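Local coordinates for transcriptional regulator (Methanobacterium thermoautotrophicum, PDB 3BPV), which probably binds DNA through a winged helix-turn-helix domain and regulates transcription as a dimeric member of the MarR family, at residues A[16-21]-A[102-107]; A[26-31]-A[64-69]; A[33-38]-A[87-92]; A[44-49]-A[59-64]. All blocks are in the same frame, centred on the assembly; numbering follows the deposited sequence.

Contact 1 of 4, residues A[16-21]-A[102-107]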
loop_
_atom_site.group_PDB
_atom_site.type_symbol
_atom_site.label_atom_id
_atom_site.label_comp_id
_atom_site.label_asym_id
_atom_site.label_seq_id
_atom_site.Cartn_x
_atom_site.Cartn_y
_atom_site.Cartn_z
ATOM N N VAL A 16 5.159 2.081 -9.356
ATOM C CA VAL A 16 5.531 2.016 -10.766
ATOM C C VAL A 16 6.997 2.414 -10.947
ATOM O O VAL A 16 7.729 1.787 -11.714
ATOM C CB VAL A 16 4.634 2.941 -11.624
ATOM C CG1 VAL A 16 5.160 3.007 -13.054
ATOM C CG2 VAL A 16 3.204 2.419 -11.628
ATOM N N PHE A 17 7.432 3.449 -10.239
ATOM C CA PHE A 17 8.816 3.914 -10.347
ATOM C C PHE A 17 9.805 2.842 -9.871
ATOM O O PHE A 17 10.818 2.580 -10.528
ATOM C CB PHE A 17 8.999 5.188 -9.518
ATOM C CG PHE A 17 10.239 5.963 -9.854
ATOM C CD1 PHE A 17 10.299 6.735 -11.005
ATOM C CD2 PHE A 17 11.345 5.925 -9.014
ATOM C CE1 PHE A 17 11.446 7.464 -11.320
ATOM C CE2 PHE A 17 12.498 6.648 -9.316
ATOM C CZ PHE A 17 12.547 7.421 -10.475
ATOM N N ILE A 18 9.525 2.238 -8.719
ATOM C CA ILE A 18 10.380 1.186 -8.170
ATOM C C ILE A 18 10.470 0.017 -9.148
ATOM O O ILE A 18 11.546 -0.507 -9.418
ATOM C CB ILE A 18 9.812 0.651 -6.826
ATOM C CG1 ILE A 18 10.057 1.669 -5.718
ATOM C CG2 ILE A 18 10.440 -0.698 -6.475
ATOM C CD1 ILE A 18 11.508 1.895 -5.410
ATOM N N GLY A 19 9.324 -0.389 -9.679
ATOM C CA GLY A 19 9.297 -1.500 -10.608
ATOM C C GLY A 19 10.106 -1.258 -11.866
ATOM O O GLY A 19 10.729 -2.181 -12.393
ATOM N N ARG A 20 10.105 -0.020 -12.345
ATOM C CA ARG A 20 10.836 0.334 -13.557
ATOM C C ARG A 20 12.328 0.498 -13.307
ATOM O O ARG A 20 13.154 -0.040 -14.048
ATOM C CB ARG A 20 10.274 1.632 -14.145
ATOM C CG ARG A 20 8.784 1.594 -14.427
ATOM C CD ARG A 20 8.422 0.586 -15.508
ATOM N NE ARG A 20 8.812 1.040 -16.839
ATOM C CZ ARG A 20 8.492 0.409 -17.965
ATOM N NH1 ARG A 20 7.775 -0.706 -17.923
ATOM N NH2 ARG A 20 8.881 0.896 -19.134
ATOM N N GLU A 21 12.674 1.233 -12.256
ATOM C CA GLU A 21 14.072 1.495 -11.932
ATOM C C GLU A 21 14.811 0.298 -11.349
ATOM O O GLU A 21 16.012 0.150 -11.556
ATOM C CB GLU A 21 14.160 2.677 -10.960
ATOM C CG GLU A 21 13.573 3.967 -11.508
ATOM C CD GLU A 21 14.507 4.694 -12.460
ATOM O OE1 GLU A 21 15.070 4.050 -13.370
ATOM O OE2 GLU A 21 14.669 5.921 -12.299
ATOM N N LYS A 102 18.858 5.475 -3.494
ATOM C CA LYS A 102 19.068 6.450 -4.557
ATOM C C LYS A 102 17.791 6.562 -5.386
ATOM O O LYS A 102 17.400 7.655 -5.805
ATOM C CB LYS A 102 20.235 6.036 -5.457
ATOM C CG LYS A 102 20.515 7.033 -6.574
ATOM C CD LYS A 102 21.576 6.529 -7.537
ATOM C CE LYS A 102 21.791 7.523 -8.669
ATOM N NZ LYS A 102 20.520 7.809 -9.393
ATOM N N VAL A 103 17.143 5.426 -5.627
ATOM C CA VAL A 103 15.898 5.423 -6.387
ATOM C C VAL A 103 14.819 6.165 -5.590
ATOM O O VAL A 103 14.026 6.911 -6.168
ATOM C CB VAL A 103 15.451 3.980 -6.696
ATOM C CG1 VAL A 103 14.035 3.970 -7.266
ATOM C CG2 VAL A 103 16.432 3.354 -7.695
ATOM N N GLU A 104 14.802 5.977 -4.272
ATOM C CA GLU A 104 13.825 6.672 -3.432
ATOM C C GLU A 104 14.018 8.178 -3.559
ATOM O O GLU A 104 13.053 8.931 -3.684
ATOM C CB GLU A 104 13.974 6.280 -1.957
ATOM C CG GLU A 104 13.477 4.888 -1.581
ATOM C CD GLU A 104 11.991 4.691 -1.852
ATOM O OE1 GLU A 104 11.246 5.692 -1.904
ATOM O OE2 GLU A 104 11.571 3.526 -1.999
ATOM N N GLU A 105 15.275 8.614 -3.521
ATOM C CA GLU A 105 15.612 10.029 -3.632
ATOM C C GLU A 105 15.158 10.592 -4.977
ATOM O O GLU A 105 14.590 11.683 -5.043
ATOM C CB GLU A 105 17.125 10.218 -3.478
ATOM C CG GLU A 105 17.579 11.668 -3.512
ATOM C CD GLU A 105 19.087 11.804 -3.385
ATOM O OE1 GLU A 105 19.652 11.300 -2.390
ATOM O OE2 GLU A 105 19.704 12.416 -4.280
ATOM N N ARG A 106 15.422 9.852 -6.050
ATOM C CA ARG A 106 15.026 10.287 -7.384
ATOM C C ARG A 106 13.507 10.418 -7.484
ATOM O O ARG A 106 12.993 11.364 -8.085
ATOM C CB ARG A 106 15.533 9.298 -8.444
ATOM C CG ARG A 106 17.046 9.303 -8.645
ATOM C CD ARG A 106 17.458 8.233 -9.651
ATOM N NE ARG A 106 16.768 8.400 -10.929
ATOM C CZ ARG A 106 16.839 7.538 -11.939
ATOM N NH1 ARG A 106 17.574 6.439 -11.828
ATOM N NH2 ARG A 106 16.176 7.776 -13.062
ATOM N N TRP A 107 12.783 9.461 -6.909
ATOM C CA TRP A 107 11.327 9.508 -6.950
ATOM C C TRP A 107 10.833 10.758 -6.221
ATOM O O TRP A 107 9.975 11.484 -6.720
ATOM C CB TRP A 107 10.734 8.255 -6.298
ATOM C CG TRP A 107 9.246 8.301 -6.199
ATOM C CD1 TRP A 107 8.349 8.185 -7.222
ATOM C CD2 TRP A 107 8.479 8.538 -5.012
ATOM N NE1 TRP A 107 7.068 8.339 -6.742
ATOM C CE2 TRP A 107 7.120 8.558 -5.390
ATOM C CE3 TRP A 107 8.810 8.741 -3.666
ATOM C CZ2 TRP A 107 6.090 8.772 -4.470
ATOM C CZ3 TRP A 107 7.784 8.957 -2.749
ATOM C CH2 TRP A 107 6.441 8.970 -3.159
#

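Contact 2 of 4, residues A[26-31]-A[64-69]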
loop_
_atom_site.group_PDB
_atom_site.type_symbol
_atom_site.label_atom_id
_atom_site.label_comp_id
_atom_site.label_asym_id
_atom_site.label_seq_id
_atom_site.Cartn_x
_atom_site.Cartn_y
_atom_site.Cartn_z
ATOM N N ASN A 26 14.521 -7.550 -10.397
ATOM C CA ASN A 26 13.259 -8.238 -10.142
ATOM C C ASN A 26 12.633 -7.760 -8.843
ATOM O O ASN A 26 11.946 -8.517 -8.150
ATOM C CB ASN A 26 13.457 -9.756 -10.094
ATOM C CG ASN A 26 13.696 -10.356 -11.464
ATOM O OD1 ASN A 26 13.195 -9.849 -12.469
ATOM N ND2 ASN A 26 14.447 -11.447 -11.511
ATOM N N LEU A 27 12.857 -6.495 -8.526
ATOM C CA LEU A 27 12.315 -5.930 -7.301
ATOM C C LEU A 27 11.027 -5.160 -7.532
ATOM O O LEU A 27 10.809 -4.573 -8.593
ATOM C CB LEU A 27 13.349 -5.010 -6.633
ATOM C CG LEU A 27 14.522 -5.683 -5.914
ATOM C CD1 LEU A 27 15.554 -4.628 -5.543
ATOM C CD2 LEU A 27 14.019 -6.407 -4.669
ATOM N N THR A 28 10.178 -5.187 -6.516
ATOM C CA THR A 28 8.909 -4.492 -6.516
ATOM C C THR A 28 8.833 -3.739 -5.202
ATOM O O THR A 28 9.606 -4.005 -4.274
ATOM C CB THR A 28 7.734 -5.461 -6.550
ATOM O OG1 THR A 28 7.861 -6.381 -5.457
ATOM C CG2 THR A 28 7.695 -6.215 -7.869
ATOM N N ASP A 29 7.890 -2.816 -5.115
ATOM C CA ASP A 29 7.690 -2.020 -3.918
ATOM C C ASP A 29 7.538 -2.911 -2.684
ATOM O O ASP A 29 8.163 -2.668 -1.654
ATOM C CB ASP A 29 6.439 -1.160 -4.105
ATOM C CG ASP A 29 6.241 -0.161 -3.002
ATOM O OD1 ASP A 29 6.251 -0.558 -1.820
ATOM O OD2 ASP A 29 6.059 1.029 -3.328
ATOM N N ALA A 30 6.707 -3.939 -2.784
ATOM C CA ALA A 30 6.479 -4.837 -1.658
ATOM C C ALA A 30 7.768 -5.512 -1.194
ATOM O O ALA A 30 8.007 -5.654 0.009
ATOM C CB ALA A 30 5.436 -5.886 -2.031
ATOM N N GLN A 31 8.602 -5.945 -2.134
ATOM C CA GLN A 31 9.863 -6.589 -1.767
ATOM C C GLN A 31 10.823 -5.596 -1.126
ATOM O O GLN A 31 11.510 -5.929 -0.161
ATOM C CB GLN A 31 10.541 -7.205 -2.987
ATOM C CG GLN A 31 9.843 -8.399 -3.586
ATOM C CD GLN A 31 10.586 -8.903 -4.797
ATOM O OE1 GLN A 31 11.643 -9.511 -4.674
ATOM N NE2 GLN A 31 10.049 -8.628 -5.978
ATOM N N LEU A 64 8.334 -12.598 0.270
ATOM C CA LEU A 64 9.575 -13.067 0.860
ATOM C C LEU A 64 10.212 -14.172 0.016
ATOM O O LEU A 64 11.434 -14.243 -0.093
ATOM C CB LEU A 64 9.316 -13.557 2.286
ATOM C CG LEU A 64 8.897 -12.459 3.265
ATOM C CD1 LEU A 64 8.503 -13.102 4.586
ATOM C CD2 LEU A 64 10.038 -11.466 3.465
ATOM N N ARG A 65 9.392 -15.022 -0.595
ATOM C CA ARG A 65 9.930 -16.089 -1.431
ATOM C C ARG A 65 10.700 -15.479 -2.602
ATOM O O ARG A 65 11.774 -15.955 -2.967
ATOM C CB ARG A 65 8.798 -16.987 -1.940
ATOM C CG ARG A 65 9.278 -18.248 -2.643
ATOM C CD ARG A 65 8.114 -19.167 -2.986
ATOM N NE ARG A 65 7.380 -19.582 -1.793
ATOM C CZ ARG A 65 6.371 -20.447 -1.798
ATOM N NH1 ARG A 65 5.970 -20.998 -2.936
ATOM N NH2 ARG A 65 5.765 -20.765 -0.663
ATOM N N ARG A 66 10.156 -14.417 -3.187
ATOM C CA ARG A 66 10.825 -13.754 -4.301
ATOM C C ARG A 66 12.159 -13.155 -3.856
ATOM O O ARG A 66 13.152 -13.231 -4.583
ATOM C CB ARG A 66 9.918 -12.667 -4.886
ATOM C CG ARG A 66 8.658 -13.227 -5.534
ATOM C CD ARG A 66 7.751 -12.135 -6.057
ATOM N NE ARG A 66 8.356 -11.382 -7.151
ATOM C CZ ARG A 66 7.742 -10.402 -7.808
ATOM N NH1 ARG A 66 6.505 -10.058 -7.481
ATOM N NH2 ARG A 66 8.363 -9.771 -8.793
ATOM N N LEU A 67 12.194 -12.563 -2.666
ATOM C CA LEU A 67 13.438 -11.977 -2.174
ATOM C C LEU A 67 14.467 -13.067 -1.936
ATOM O O LEU A 67 15.654 -12.879 -2.203
ATOM C CB LEU A 67 13.207 -11.210 -0.869
ATOM C CG LEU A 67 12.600 -9.812 -0.990
ATOM C CD1 LEU A 67 12.226 -9.308 0.392
ATOM C CD2 LEU A 67 13.597 -8.875 -1.673
ATOM N N GLU A 68 14.005 -14.205 -1.437
ATOM C CA GLU A 68 14.885 -15.337 -1.163
ATOM C C GLU A 68 15.410 -15.941 -2.467
ATOM O O GLU A 68 16.590 -16.272 -2.574
ATOM C CB GLU A 68 14.129 -16.402 -0.363
ATOM C CG GLU A 68 15.002 -17.529 0.174
ATOM C CD GLU A 68 14.193 -18.598 0.885
ATOM O OE1 GLU A 68 13.422 -18.252 1.805
ATOM O OE2 GLU A 68 14.328 -19.787 0.527
ATOM N N GLU A 69 14.535 -16.077 -3.455
ATOM C CA GLU A 69 14.927 -16.638 -4.745
ATOM C C GLU A 69 15.994 -15.772 -5.399
ATOM O O GLU A 69 16.912 -16.279 -6.051
ATOM C CB GLU A 69 13.714 -16.736 -5.673
ATOM C CG GLU A 69 14.023 -17.336 -7.036
ATOM C CD GLU A 69 14.361 -18.813 -6.966
ATOM O OE1 GLU A 69 15.309 -19.177 -6.238
ATOM O OE2 GLU A 69 13.679 -19.614 -7.642
#

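Contact 3 of 4, residues A[33-38]-A[87-92]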
loop_
_atom_site.group_PDB
_atom_site.type_symbol
_atom_site.label_atom_id
_atom_site.label_comp_id
_atom_site.label_asym_id
_atom_site.label_seq_id
_atom_site.Cartn_x
_atom_site.Cartn_y
_atom_site.Cartn_z
ATOM N N ALA A 33 10.068 -2.958 0.600
ATOM C CA ALA A 33 9.598 -2.668 1.950
ATOM C C ALA A 33 10.048 -3.758 2.909
ATOM O O ALA A 33 10.547 -3.460 3.995
ATOM C CB ALA A 33 8.076 -2.553 1.960
ATOM N N CYS A 34 9.876 -5.017 2.512
ATOM C CA CYS A 34 10.288 -6.133 3.358
ATOM C C CYS A 34 11.802 -6.126 3.562
ATOM O O CYS A 34 12.294 -6.318 4.676
ATOM C CB CYS A 34 9.876 -7.467 2.733
ATOM S SG CYS A 34 8.119 -7.837 2.893
ATOM N N LEU A 35 12.545 -5.907 2.488
ATOM C CA LEU A 35 13.996 -5.896 2.570
ATOM C C LEU A 35 14.487 -4.824 3.540
ATOM O O LEU A 35 15.336 -5.095 4.392
ATOM C CB LEU A 35 14.598 -5.659 1.184
ATOM C CG LEU A 35 16.114 -5.818 1.080
ATOM C CD1 LEU A 35 16.508 -7.239 1.422
ATOM C CD2 LEU A 35 16.558 -5.486 -0.336
ATOM N N LEU A 36 13.956 -3.611 3.432
ATOM C CA LEU A 36 14.392 -2.537 4.319
ATOM C C LEU A 36 14.012 -2.816 5.762
ATOM O O LEU A 36 14.767 -2.484 6.681
ATOM C CB LEU A 36 13.814 -1.191 3.873
ATOM C CG LEU A 36 14.308 -0.690 2.510
ATOM C CD1 LEU A 36 13.645 0.639 2.179
ATOM C CD2 LEU A 36 15.830 -0.543 2.540
ATOM N N ARG A 37 12.852 -3.427 5.974
ATOM C CA ARG A 37 12.420 -3.737 7.333
ATOM C C ARG A 37 13.308 -4.803 7.971
ATOM O O ARG A 37 13.628 -4.717 9.156
ATOM C CB ARG A 37 10.965 -4.206 7.334
ATOM C CG ARG A 37 10.372 -4.372 8.722
ATOM C CD ARG A 37 10.109 -3.032 9.387
ATOM N NE ARG A 37 9.598 -3.204 10.744
ATOM C CZ ARG A 37 10.321 -3.664 11.758
ATOM N NH1 ARG A 37 11.592 -3.995 11.574
ATOM N NH2 ARG A 37 9.775 -3.795 12.958
ATOM N N ILE A 38 13.704 -5.809 7.198
ATOM C CA ILE A 38 14.563 -6.865 7.722
ATOM C C ILE A 38 15.955 -6.293 7.957
ATOM O O ILE A 38 16.638 -6.657 8.924
ATOM C CB ILE A 38 14.657 -8.045 6.736
ATOM C CG1 ILE A 38 13.267 -8.646 6.521
ATOM C CG2 ILE A 38 15.607 -9.110 7.278
ATOM C CD1 ILE A 38 13.191 -9.592 5.349
ATOM N N LEU A 87 14.463 -14.175 9.669
ATOM C CA LEU A 87 14.861 -13.520 8.428
ATOM C C LEU A 87 16.071 -12.624 8.613
ATOM O O LEU A 87 16.222 -11.972 9.638
ATOM C CB LEU A 87 13.714 -12.659 7.889
ATOM C CG LEU A 87 12.355 -13.347 7.773
ATOM C CD1 LEU A 87 11.289 -12.327 7.418
ATOM C CD2 LEU A 87 12.433 -14.446 6.728
ATOM N N GLU A 88 16.928 -12.596 7.603
ATOM C CA GLU A 88 18.100 -11.740 7.628
ATOM C C GLU A 88 18.469 -11.376 6.201
ATOM O O GLU A 88 18.250 -12.154 5.272
ATOM C CB GLU A 88 19.280 -12.447 8.298
ATOM C CG GLU A 88 20.503 -11.555 8.451
ATOM C CD GLU A 88 21.655 -12.261 9.135
ATOM O OE1 GLU A 88 21.470 -12.728 10.278
ATOM O OE2 GLU A 88 22.743 -12.347 8.529
ATOM N N VAL A 89 19.007 -10.178 6.025
ATOM C CA VAL A 89 19.415 -9.743 4.701
ATOM C C VAL A 89 20.793 -10.327 4.419
ATOM O O VAL A 89 21.659 -10.345 5.291
ATOM C CB VAL A 89 19.492 -8.213 4.614
ATOM C CG1 VAL A 89 19.877 -7.798 3.207
ATOM C CG2 VAL A 89 18.156 -7.610 4.997
ATOM N N THR A 90 20.979 -10.828 3.206
ATOM C CA THR A 90 22.255 -11.407 2.812
ATOM C C THR A 90 23.210 -10.270 2.476
ATOM O O THR A 90 22.818 -9.104 2.454
ATOM C CB THR A 90 22.109 -12.271 1.563
ATOM O OG1 THR A 90 21.639 -11.447 0.488
ATOM C CG2 THR A 90 21.131 -13.416 1.805
ATOM N N ARG A 91 24.467 -10.611 2.212
ATOM C CA ARG A 91 25.454 -9.602 1.856
ATOM C C ARG A 91 24.999 -8.939 0.562
ATOM O O ARG A 91 25.095 -7.722 0.404
ATOM C CB ARG A 91 26.822 -10.250 1.649
ATOM C CG ARG A 91 27.900 -9.277 1.213
ATOM C CD ARG A 91 28.229 -8.251 2.292
ATOM N NE ARG A 91 28.896 -8.850 3.448
ATOM C CZ ARG A 91 28.269 -9.463 4.448
ATOM N NH1 ARG A 91 26.948 -9.564 4.452
ATOM N NH2 ARG A 91 28.969 -9.983 5.448
ATOM N N ARG A 92 24.494 -9.759 -0.355
ATOM C CA ARG A 92 24.003 -9.289 -1.644
ATOM C C ARG A 92 22.878 -8.281 -1.421
ATOM O O ARG A 92 22.818 -7.244 -2.081
ATOM C CB ARG A 92 23.492 -10.480 -2.457
ATOM C CG ARG A 92 22.992 -10.156 -3.858
ATOM C CD ARG A 92 24.130 -9.760 -4.788
ATOM N NE ARG A 92 23.735 -9.805 -6.195
ATOM C CZ ARG A 92 22.831 -9.007 -6.755
ATOM N NH1 ARG A 92 22.215 -8.084 -6.033
ATOM N NH2 ARG A 92 22.540 -9.136 -8.043
HETATM O O HOH W 1 19.023 -8.388 8.164
#

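Contact 4 of 4, residues A[44-49]-A[59-64]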
loop_
_atom_site.group_PDB
_atom_site.type_symbol
_atom_site.label_atom_id
_atom_site.label_comp_id
_atom_site.label_asym_id
_atom_site.label_seq_id
_atom_site.Cartn_x
_atom_site.Cartn_y
_atom_site.Cartn_z
ATOM N N ILE A 44 14.515 -10.710 12.603
ATOM C CA ILE A 44 13.083 -10.591 12.821
ATOM C C ILE A 44 12.402 -11.860 12.303
ATOM O O ILE A 44 12.787 -12.405 11.268
ATOM C CB ILE A 44 12.508 -9.343 12.091
ATOM C CG1 ILE A 44 11.039 -9.144 12.471
ATOM C CG2 ILE A 44 12.656 -9.499 10.581
ATOM C CD1 ILE A 44 10.430 -7.857 11.932
ATOM N N LYS A 45 11.406 -12.338 13.044
ATOM C CA LYS A 45 10.667 -13.534 12.644
ATOM C C LYS A 45 9.733 -13.167 11.497
ATOM O O LYS A 45 9.225 -12.045 11.438
ATOM C CB LYS A 45 9.835 -14.080 13.811
ATOM C CG LYS A 45 10.566 -15.029 14.759
ATOM C CD LYS A 45 11.670 -14.343 15.536
ATOM C CE LYS A 45 12.251 -15.294 16.571
ATOM N NZ LYS A 45 13.396 -14.686 17.296
ATOM N N GLN A 46 9.505 -14.114 10.593
ATOM C CA GLN A 46 8.619 -13.866 9.468
ATOM C C GLN A 46 7.235 -13.481 9.962
ATOM O O GLN A 46 6.614 -12.580 9.406
ATOM C CB GLN A 46 8.511 -15.102 8.573
ATOM C CG GLN A 46 7.553 -14.920 7.394
ATOM C CD GLN A 46 7.621 -16.067 6.405
ATOM O OE1 GLN A 46 8.678 -16.666 6.209
ATOM N NE2 GLN A 46 6.497 -16.365 5.760
ATOM N N ASP A 47 6.746 -14.152 11.003
ATOM C CA ASP A 47 5.423 -13.823 11.510
ATOM C C ASP A 47 5.400 -12.432 12.130
ATOM O O ASP A 47 4.359 -11.780 12.140
ATOM C CB ASP A 47 4.923 -14.876 12.515
ATOM C CG ASP A 47 5.812 -15.007 13.735
ATOM O OD1 ASP A 47 6.749 -15.828 13.701
ATOM O OD2 ASP A 47 5.565 -14.291 14.723
ATOM N N GLU A 48 6.543 -11.967 12.636
ATOM C CA GLU A 48 6.621 -10.633 13.230
ATOM C C GLU A 48 6.614 -9.588 12.116
ATOM O O GLU A 48 6.041 -8.504 12.266
ATOM C CB GLU A 48 7.887 -10.497 14.088
ATOM C CG GLU A 48 7.933 -11.484 15.248
ATOM C CD GLU A 48 9.192 -11.374 16.084
ATOM O OE1 GLU A 48 10.300 -11.295 15.507
ATOM O OE2 GLU A 48 9.070 -11.384 17.328
ATOM N N LEU A 49 7.253 -9.914 10.996
ATOM C CA LEU A 49 7.268 -9.004 9.859
ATOM C C LEU A 49 5.838 -8.925 9.310
ATOM O O LEU A 49 5.367 -7.843 8.964
ATOM C CB LEU A 49 8.218 -9.516 8.777
ATOM C CG LEU A 49 8.459 -8.568 7.599
ATOM C CD1 LEU A 49 9.240 -7.358 8.087
ATOM C CD2 LEU A 49 9.233 -9.279 6.495
ATOM N N THR A 59 0.304 -13.049 0.951
ATOM C CA THR A 59 1.021 -12.008 0.230
ATOM C C THR A 59 2.456 -11.874 0.723
ATOM O O THR A 59 3.386 -11.833 -0.082
ATOM C CB THR A 59 0.307 -10.650 0.355
ATOM O OG1 THR A 59 -1.008 -10.751 -0.205
ATOM C CG2 THR A 59 1.080 -9.572 -0.393
ATOM N N ILE A 60 2.641 -11.821 2.038
ATOM C CA ILE A 60 3.974 -11.703 2.606
ATOM C C ILE A 60 4.805 -12.925 2.238
ATOM O O ILE A 60 5.980 -12.802 1.913
ATOM C CB ILE A 60 3.930 -11.543 4.154
ATOM C CG1 ILE A 60 5.344 -11.671 4.730
ATOM C CG2 ILE A 60 3.011 -12.562 4.766
ATOM C CD1 ILE A 60 5.435 -11.385 6.206
ATOM N N ALA A 61 4.195 -14.105 2.266
ATOM C CA ALA A 61 4.915 -15.328 1.936
ATOM C C ALA A 61 5.481 -15.286 0.519
ATOM O O ALA A 61 6.636 -15.646 0.297
ATOM C CB ALA A 61 3.996 -16.537 2.099
ATOM N N ARG A 62 4.662 -14.858 -0.436
ATOM C CA ARG A 62 5.100 -14.779 -1.826
ATOM C C ARG A 62 6.157 -13.695 -2.001
ATOM O O ARG A 62 7.107 -13.872 -2.754
ATOM C CB ARG A 62 3.911 -14.510 -2.748
ATOM C CG ARG A 62 2.878 -15.629 -2.748
ATOM C CD ARG A 62 1.916 -15.509 -3.924
ATOM N NE ARG A 62 2.591 -15.811 -5.185
ATOM C CZ ARG A 62 2.720 -17.031 -5.695
ATOM N NH1 ARG A 62 2.213 -18.086 -5.068
ATOM N NH2 ARG A 62 3.376 -17.200 -6.834
ATOM N N THR A 63 5.993 -12.573 -1.311
ATOM C CA THR A 63 6.963 -11.488 -1.403
ATOM C C THR A 63 8.332 -11.927 -0.877
ATOM O O THR A 63 9.372 -11.671 -1.497
ATOM C CB THR A 63 6.471 -10.270 -0.600
ATOM O OG1 THR A 63 5.214 -9.836 -1.133
ATOM C CG2 THR A 63 7.466 -9.129 -0.666
ATOM N N LEU A 64 8.334 -12.598 0.270
ATOM C CA LEU A 64 9.575 -13.067 0.860
ATOM C C LEU A 64 10.212 -14.172 0.016
ATOM O O LEU A 64 11.434 -14.243 -0.093
ATOM C CB LEU A 64 9.316 -13.557 2.286
ATOM C CG LEU A 64 8.897 -12.459 3.265
ATOM C CD1 LEU A 64 8.503 -13.102 4.586
ATOM C CD2 LEU A 64 10.038 -11.466 3.465
#

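Contact 1 of 4, residues A[16-21]-A[102-107]
With CG anti to the backbone N (chi1 -164°), F17 sends its ring straight from helix 3-21 at helix 97-111, while E21, one turn on, has CG anti to its carbonyl carbon and a chain bent at chi2 that folds its CG over one face of that ring. W107 CA lies over the opposite face and V103 O at the ring edge, the latter 3.5 Å from F17 CE2. F17 CD2 also meets W107 CB at 3.6 Å, the two ring planes being oblique. V103 CG1 wedges between F17 and I18, touching I18 CD1 at 3.8 Å. Beside this apolar layer R106, bent at chi3, forms a salt bridge with E21, OE2 lying over a face of the guanidinium; the modelled OE2 is crowded, so its exact place is uncertain. E104 OE2 and W107 NE1 are hydrogen-bonded to H14 and S13, earlier on helix 3-21. Apolar packing therefore joins the two helices at this crossing, and the opposite charges at its more exposed side would probably add electrostatic attraction.

Contact 2 of 4, residues A[26-31]-A[64-69]
The start of helix 29-40 and the end of helix 57-69, two helices of the winged helix-turn-helix domain, meet around a capped turn. T28 is the N-cap, its OG1 accepting a weak bond from Q31 N. Q31, extended beyond CG (chi2 179°), turns its amide back: NE2 donates to N26 O at 2.9 Å, on a carbonyl lone pair, and to T28 OG1 at 3.2 Å, close to the amide plane. The R66 side chain, bent at chi3, crosses that of Q31 at about a right angle; amide and guanidinium planes are 43° apart, and Q31 NE2 lies over one guanidinium face, off centre, 3.4 Å from R66 CZ, as packing between two donors. T28 CG2 touches R66 NH2 at 3.7 Å. Deeper in, L67 CD1 reaches Q31 O at 3.5 Å, and its CD2 meets L27 CD2 at 3.9 Å. Two bonds donated by NE2 thus fix the Q31 amide and satisfy its N-H groups within their own segment, leaving R66 and L67 to pack.

Contact 3 of 4, residues A[33-38]-A[87-92]
I38 carries most of this helix-on-strand packing, and its torsions divide the work between two branches. CG1 lies anti to the carbonyl carbon (chi1 -61°) and the chain extends to CD1, which meets L87 CD1 at 3.9 Å, the two side chains crossing at about a right angle. CG2, anti to the backbone N, instead drops onto the strand itself, 3.6 Å from E88 CA, and touches V89 CG2 at 3.7 Å. V89 has CG1 anti to its backbone N, so that its two methyls part: CG2 meets I38 and also the backbone O of L35, while CG1 comes nearest L35 CD1, at 3.9 Å. L35 gets there with CG anti to the backbone N and a turn at chi2. The axes of 33-38 and 87-89 cross at -94°, nearly perpendicular. An alanine in place of I38 would probably loosen the packing against L87 and V89, since both branches that reach the strand would be gone. I73 of the partner strand touches L35 and I38 as well, so both strands of the wing pack on this helix. One water bridges the contact, donating to I38 O at 3.0 Å and accepting from V89 N at 2.8 Å. No direct hydrogen bond crosses the contact: side chains meet by apolar packing, and the water serves a helix carbonyl and a strand amide that do not meet.

Contact 4 of 4, residues A[44-49]-A[59-64]
Segment 44-49 enters helix 46-53 through the N-cap position K45, whereas 59-64 is helical throughout; their backbones stay well apart, the nearest CA pair being L49 and I60 at 8.4 Å. Side chains must therefore bridge the gap. The first turn of helix 46-53 is tied by K45 N, which donates to E48 OE1 on its anti lone pair at 2.9 Å, nearly straight at 165°. Q46 has CG anti to the backbone N (chi1 178°) and stays extended, sliding past L64 in the opposite direction, so that L64 CD1 lies alongside both Q46 CG and the amide group, with CG the closest at 3.5 Å. I60, also with CG1 anti to the backbone N, pushes CD1 end-on into the helix backbone, 3.6 Å from Q46 O and 4.0 Å from L49 C. L49 CD2 meets the other methyl of L64, CD2, at 3.8 Å. A serine in place of Q46 would probably leave L64 CD1 less well packed, because the methylene and amide carbon lying against it would be lost. Helices 46-53 and 57-69 form the helix-turn-helix pair, in which the second is, as in the MarR family, probably the DNA-recognition helix. Strand 84-89 closes the contact through L87, which touches both L49 and L64, and I73 of strand 73-78 also reaches L64.

How the contacts relate
Three of the four contacts illustrate how one small hydrophobic core is shared. Contacts 2, 3 and 4 have centres 10 to 11 Å apart; L64 lies in segments of both 2 and 4, though it packs across contact 4 only. Contact 3 reaches each of them: C34 CB meets L67 CD1 at 3.8 Å, while L87 CD1 lies 3.8 Å from L49 CD2, and L87 N probably bonds to I44 O. Together they knit helices 29-40, 46-53 and 57-69 to the wing. Contact 1 lies about 15 Å from contact 2, centre to centre, where I18 CG2 packs on D29 N; it joins helix 3-21 to helix 97-111 beside the second subunit, which D29 of contact 2 also meets.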